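Local coordinates for protein 1-deoxy-D-xylulose 5-phosphate reductoisomerase (Zymomonas mobilis, PDB 1R0K) that catalyses the NADPH-dependent rearrangement and reduction of 1-deoxy-D-xylulose 5-phosphate to 2-C-methyl-D-erythritol 4-phosphate, using a divalent metal ion, at residues A46-A49 / K50-N53; L239-P242 / Q243-H247; A347-V350 / E351-D355. All blocks are in the same frame, centred on the assembly; numbering follows the deposited sequence.

Interactions 1 and 3 each join successive turns of a single helix, 42-51 and 345-356, whereas interaction 2 is a turn between strands 236-240 and 246-252 of the four-stranded mixed sheet. All three are partly buried. In both helices a threonine hydroxyl doubles the backbone bond to the carbonyl four residues earlier on a buried face, with charged residues on the outer side. Interaction 1 lies at the end of a helix packed on the parallel sheet of the domain that probably binds NADPH; interaction 3 lies among C-terminal helices, on the opposite side of the chain's centre, their centres about 45 Å apart. Interaction 2 relies instead on a buried histidine ring and a water.

Interaction 1: A46-A49 / K50-N53; sequences ADAA and KRTN
The guanidinium of Arg51 lays one face over Ala48, whose CA sits 3.2 Å above its plane, toward the rim of the group; Asp47 C approaches it obliquely. Ala48 CB adds a contact with Arg51 NH1 at 3.6 Å. The chain bends at chi3 (-56°), which folds the group back along the preceding helical turn, and Arg51 NE forms a salt bridge with Glu25 of helix 15-25.

Lys50 and Arg51 donate their backbone N-H groups to Ala46 O and Asp47 O in the usual helical pattern. Ala48 O takes two bonds from one residue: Thr52 N at 3.0 Å, nearly straight at 171°, and Thr52 OG1 at 2.9 Å, the two donors arriving from opposite faces of the carbonyl plane. With chi1 at 63°, OG1 is flanked by the backbone N and C of its own residue and turned back over the last turn. A valine in its place would probably leave Ala48 O with the backbone bond alone and the helix end without its side-chain bond.

Asn53 has positive phi and closes the helix in a Schellman motif. On the outer side, Asp47 OD1 and Lys50 NZ stand 4.2 Å apart, too far for a salt bridge, and Lys50 NZ hydrogen-bonds to Ala71 O.

Ala48 and Thr52 pack on strand 31-38, the first strand of the beta-alpha-beta unit that runs on to strand 56-59, and on the adjacent helix 15-25. The chemistry thus divides: the alanines and Thr52 pack on the inner side, where Thr52 gives Ala48 O two bonds, while Lys50 and Arg51 reach Ala71 and Glu25.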
# COMPACT_ATOMS: atom_id res chain seq x y z
N ALA B 46 12.34 -20.13 -30.52
CA ALA B 46 13.71 -20.24 -31.00
C ALA B 46 14.49 -18.92 -30.95
O ALA B 46 15.62 -18.89 -30.48
CB ALA B 46 13.72 -20.79 -32.42
N ASP B 47 13.88 -17.85 -31.44
CA ASP B 47 14.55 -16.55 -31.42
C ASP B 47 14.90 -16.14 -30.00
O ASP B 47 16.03 -15.74 -29.73
CB ASP B 47 13.67 -15.49 -32.06
CG ASP B 47 13.62 -15.62 -33.57
OD1 ASP B 47 14.69 -15.86 -34.18
OD2 ASP B 47 12.51 -15.48 -34.14
N ALA B 48 13.94 -16.26 -29.09
CA ALA B 48 14.16 -15.91 -27.69
C ALA B 48 15.27 -16.76 -27.09
O ALA B 48 16.15 -16.26 -26.38
CB ALA B 48 12.88 -16.10 -26.89
N ALA B 49 15.23 -18.06 -27.37
CA ALA B 49 16.23 -18.98 -26.86
C ALA B 49 17.63 -18.60 -27.33
O ALA B 49 18.58 -18.57 -26.54
CB ALA B 49 15.90 -20.41 -27.30
N LYS B 50 17.76 -18.31 -28.62
CA LYS B 50 19.05 -17.94 -29.18
C LYS B 50 19.54 -16.60 -28.65
O LYS B 50 20.73 -16.44 -28.38
CB LYS B 50 18.97 -17.91 -30.71
CG LYS B 50 18.80 -19.30 -31.32
CD LYS B 50 18.88 -19.28 -32.84
CE LYS B 50 17.67 -18.61 -33.46
NZ LYS B 50 17.76 -18.69 -34.94
N ARG B 51 18.63 -15.65 -28.49
CA ARG B 51 19.00 -14.33 -27.97
C ARG B 51 19.57 -14.44 -26.57
O ARG B 51 20.64 -13.89 -26.28
CB ARG B 51 17.78 -13.41 -27.91
CG ARG B 51 17.18 -13.03 -29.23
CD ARG B 51 16.34 -11.78 -29.05
NE ARG B 51 15.32 -11.93 -28.02
CZ ARG B 51 14.13 -12.47 -28.21
NH1 ARG B 51 13.26 -12.57 -27.21
NH2 ARG B 51 13.80 -12.92 -29.42
N THR B 52 18.85 -15.13 -25.70
CA THR B 52 19.25 -15.30 -24.30
C THR B 52 20.26 -16.41 -24.08
O THR B 52 20.63 -16.69 -22.94
CB THR B 52 18.03 -15.58 -23.41
OG1 THR B 52 17.43 -16.82 -23.80
CG2 THR B 52 17.01 -14.45 -23.56
N ASN B 53 20.70 -17.05 -25.16
CA ASN B 53 21.67 -18.13 -25.06
C ASN B 53 21.15 -19.17 -24.08
O ASN B 53 21.89 -19.67 -23.23
CB ASN B 53 23.01 -17.57 -24.57
CG ASN B 53 24.14 -18.59 -24.65
OD1 ASN B 53 25.20 -18.40 -24.06
ND2 ASN B 53 23.91 -19.66 -25.40

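Interaction 2: L239-P242 / Q243-H247; sequences LVHP and QSVIH
His241 NE2 accepts a hydrogen bond from Ile246 N, 3.2 Å long and almost straight at 174°, with the donor only 14° out of the ring plane. The bond is consistent with a neutral ring protonated on ND1, which hydrogen-bonds to Asp296 O; the amide oxygen of Gln243 accepts from Asp296 N. Both ring nitrogens are therefore engaged, and the rotation of the ring is fixed. CG stands anti to the backbone N (chi1 166°), which carries the imidazole across the turn to the strand that follows.

A backbone bond closes the turn itself. Ser244 N bonds to His241 O at 3.1 Å, completing a type I beta turn from His241 to Ser244. His241 O also receives a bond of 2.7 Å from a water, which meets Ser244 OG at 3.0 Å as well, so the water links the first and last residues of the turn.

Van der Waals contacts fill in around the ring. Ser244 N lies over one face, 3.4 Å above the plane and toward the rim, while Val245 CG2 meets the edge in plane, 3.3 Å from His241 NE2. Ile246 CB touches the same end of the ring. Gln243 crosses the imidazole at about a right angle, bringing Gln243 OE1 to 3.5 Å from His241 CE1.

The turn joins strands 236-240 and 246-252, with strand 168-175 between them in the mixed sheet. Strand 294-296 packs against His241, Val245 and Ile246, Phe297 stacks on the imidazole, and Leu292 of helix 289-292 touches Gln243 and Val245. Ser244 reaches Ser176, predicted to bind the substrate.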
# COMPACT_ATOMS: atom_id res chain seq x y z
N LEU B 239 -14.70 -5.71 -4.46
CA LEU B 239 -15.12 -4.33 -4.60
C LEU B 239 -15.04 -3.93 -6.07
O LEU B 239 -13.97 -3.99 -6.67
CB LEU B 239 -14.23 -3.41 -3.75
CG LEU B 239 -14.45 -1.89 -3.86
CD1 LEU B 239 -15.82 -1.51 -3.34
CD2 LEU B 239 -13.36 -1.16 -3.08
N VAL B 240 -16.17 -3.53 -6.64
CA VAL B 240 -16.18 -3.10 -8.04
C VAL B 240 -15.56 -1.71 -8.12
O VAL B 240 -15.94 -0.80 -7.40
CB VAL B 240 -17.61 -3.09 -8.62
CG1 VAL B 240 -17.60 -2.52 -10.03
CG2 VAL B 240 -18.17 -4.53 -8.64
N HIS B 241 -14.57 -1.59 -9.00
CA HIS B 241 -13.82 -0.36 -9.20
C HIS B 241 -13.52 -0.33 -10.70
O HIS B 241 -12.54 -0.90 -11.17
CB HIS B 241 -12.54 -0.45 -8.34
CG HIS B 241 -11.49 0.56 -8.67
ND1 HIS B 241 -11.76 1.90 -8.79
CD2 HIS B 241 -10.16 0.42 -8.89
CE1 HIS B 241 -10.64 2.55 -9.07
NE2 HIS B 241 -9.66 1.67 -9.13
N PRO B 242 -14.38 0.34 -11.49
CA PRO B 242 -14.25 0.45 -12.94
C PRO B 242 -12.86 0.76 -13.51
O PRO B 242 -12.38 0.05 -14.40
CB PRO B 242 -15.27 1.52 -13.31
CG PRO B 242 -16.35 1.32 -12.27
CD PRO B 242 -15.52 1.16 -11.01
N GLN B 243 -12.21 1.80 -13.00
CA GLN B 243 -10.89 2.19 -13.50
C GLN B 243 -9.81 1.13 -13.36
O GLN B 243 -8.83 1.13 -14.11
CB GLN B 243 -10.42 3.47 -12.79
CG GLN B 243 -11.25 4.72 -13.06
CD GLN B 243 -12.60 4.70 -12.38
OE1 GLN B 243 -12.79 4.04 -11.36
NE2 GLN B 243 -13.55 5.45 -12.93
N SER B 244 -9.97 0.23 -12.40
CA SER B 244 -8.99 -0.83 -12.18
C SER B 244 -7.57 -0.31 -11.98
O SER B 244 -6.61 -0.92 -12.45
CB SER B 244 -9.00 -1.83 -13.35
OG SER B 244 -10.24 -2.49 -13.45
N VAL B 245 -7.43 0.83 -11.31
CA VAL B 245 -6.10 1.39 -11.06
C VAL B 245 -5.64 0.89 -9.70
O VAL B 245 -4.45 0.64 -9.50
CB VAL B 245 -6.09 2.94 -11.12
CG1 VAL B 245 -6.08 3.39 -12.57
CG2 VAL B 245 -7.30 3.51 -10.41
N ILE B 246 -6.57 0.76 -8.77
CA ILE B 246 -6.23 0.18 -7.47
C ILE B 246 -6.40 -1.30 -7.80
O ILE B 246 -7.50 -1.76 -8.13
CB ILE B 246 -7.22 0.59 -6.35
CG1 ILE B 246 -7.04 2.08 -6.05
CG2 ILE B 246 -6.97 -0.26 -5.11
CD1 ILE B 246 -7.88 2.60 -4.90
N HIS B 247 -5.29 -2.03 -7.74
CA HIS B 247 -5.28 -3.44 -8.11
C HIS B 247 -5.75 -4.44 -7.05
O HIS B 247 -5.98 -5.60 -7.37
CB HIS B 247 -3.89 -3.78 -8.65
CG HIS B 247 -3.52 -2.97 -9.86
ND1 HIS B 247 -2.25 -2.45 -10.06
CD2 HIS B 247 -4.26 -2.56 -10.92
CE1 HIS B 247 -2.23 -1.77 -11.18
NE2 HIS B 247 -3.43 -1.82 -11.73
O HOH W 1 -10.92 -2.98 -10.58

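Interaction 3: A347-V350 / E351-D355; sequences AKIV and EKTLD
Thr353 OG1 bonds to Ile349 O at 2.8 Å, beside the regular helical bond of 2.9 Å from Thr353 N to the same oxygen. The hydroxyl comes from above the carbonyl plane, 36° out of it, and the amide from the opposite face, so one carbonyl of the buried Ile349 is held by two donors of a single residue. OG1 owes this reach to chi1 of -53°, which sets it beside the backbone N and anti to the carbonyl carbon; Ile349 CG2 lies 4.0 Å from Thr353 OG1, the two side chains crossing at a slant.

One residue further round, Val350 and Leu354 run side by side and point the same way, with Val350 CG1 and Leu354 CD1 4.1 Å apart. Leu354 CG also rests 3.4 Å from Val350 O, the acceptor of Leu354 N.

On the solvent side, the extended chain of Glu351 carries OE1 to a water at 2.6 Å. That water donates weakly to Ala347 O as well, which already accepts Glu351 N at 2.9 Å. The water thus bridges, weakly on one side, from the carboxylate to Ala347 O. Lys352 N bonds to Lys348 O, and the first methylenes of Lys352 pass over that carbonyl.

Neighbouring helices position the apolar face. Helix 365-385 meets Ile349 and Thr353 through Met383, Ala379 and Leu382, whereas helix 321-337 presents Val324, Met325 and Ala328 to Val350, Thr353 and Leu354. Leu310 of helix 307-317 touches Val350 and Glu351. The result is an amphipathic alpha-helix in the helical C-terminal domain of the reductoisomerase, apolar toward its companion helices and charged outward.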
# COMPACT_ATOMS: atom_id res chain seq x y z
N ALA B 347 -23.55 -19.73 -16.15
CA ALA B 347 -23.52 -19.92 -14.71
C ALA B 347 -24.52 -20.99 -14.27
O ALA B 347 -24.31 -21.66 -13.27
CB ALA B 347 -23.82 -18.60 -13.99
N LYS B 348 -25.61 -21.14 -15.02
CA LYS B 348 -26.60 -22.15 -14.66
C LYS B 348 -26.03 -23.55 -14.87
O LYS B 348 -26.20 -24.42 -14.02
CB LYS B 348 -27.89 -21.97 -15.47
CG LYS B 348 -28.67 -20.73 -15.06
CD LYS B 348 -29.99 -20.60 -15.79
CE LYS B 348 -30.72 -19.33 -15.36
NZ LYS B 348 -32.05 -19.19 -16.02
N ILE B 349 -25.36 -23.76 -16.00
CA ILE B 349 -24.76 -25.06 -16.28
C ILE B 349 -23.70 -25.35 -15.22
O ILE B 349 -23.60 -26.48 -14.73
CB ILE B 349 -24.10 -25.09 -17.67
CG1 ILE B 349 -25.16 -24.96 -18.77
CG2 ILE B 349 -23.32 -26.39 -17.85
CD1 ILE B 349 -26.20 -26.05 -18.78
N VAL B 350 -22.92 -24.33 -14.87
CA VAL B 350 -21.88 -24.53 -13.86
C VAL B 350 -22.52 -24.95 -12.54
O VAL B 350 -22.08 -25.90 -11.91
CB VAL B 350 -21.04 -23.24 -13.66
CG1 VAL B 350 -20.09 -23.42 -12.48
CG2 VAL B 350 -20.24 -22.95 -14.93
N GLU B 351 -23.58 -24.24 -12.15
CA GLU B 351 -24.28 -24.55 -10.91
C GLU B 351 -24.82 -25.98 -10.91
O GLU B 351 -24.63 -26.72 -9.94
CB GLU B 351 -25.45 -23.58 -10.71
CG GLU B 351 -25.98 -23.55 -9.28
CD GLU B 351 -27.28 -22.78 -9.15
OE1 GLU B 351 -27.44 -21.76 -9.86
OE2 GLU B 351 -28.13 -23.18 -8.34
N LYS B 352 -25.50 -26.36 -11.99
CA LYS B 352 -26.06 -27.70 -12.11
C LYS B 352 -24.98 -28.77 -11.99
O LYS B 352 -25.16 -29.77 -11.30
CB LYS B 352 -26.79 -27.86 -13.44
CG LYS B 352 -28.13 -27.13 -13.52
CD LYS B 352 -28.79 -27.35 -14.87
CE LYS B 352 -30.14 -26.64 -14.96
NZ LYS B 352 -31.11 -27.16 -13.95
N THR B 353 -23.86 -28.55 -12.67
CA THR B 353 -22.76 -29.50 -12.63
C THR B 353 -22.23 -29.63 -11.19
O THR B 353 -21.99 -30.74 -10.71
CB THR B 353 -21.61 -29.07 -13.57
OG1 THR B 353 -22.14 -28.85 -14.88
CG2 THR B 353 -20.54 -30.16 -13.64
N LEU B 354 -22.07 -28.51 -10.51
CA LEU B 354 -21.58 -28.51 -9.14
C LEU B 354 -22.48 -29.30 -8.20
O LEU B 354 -22.02 -29.88 -7.22
CB LEU B 354 -21.44 -27.09 -8.60
CG LEU B 354 -20.22 -26.29 -9.07
CD1 LEU B 354 -20.36 -24.84 -8.64
CD2 LEU B 354 -18.95 -26.91 -8.48
N ASP B 355 -23.78 -29.34 -8.51
CA ASP B 355 -24.71 -30.08 -7.67
C ASP B 355 -24.74 -31.56 -8.01
O ASP B 355 -24.86 -32.40 -7.13
CB ASP B 355 -26.14 -29.52 -7.82
CG ASP B 355 -26.29 -28.14 -7.22
OD1 ASP B 355 -25.67 -27.87 -6.17
OD2 ASP B 355 -27.05 -27.33 -7.79
O HOH W 2 -25.82 -20.12 -11.12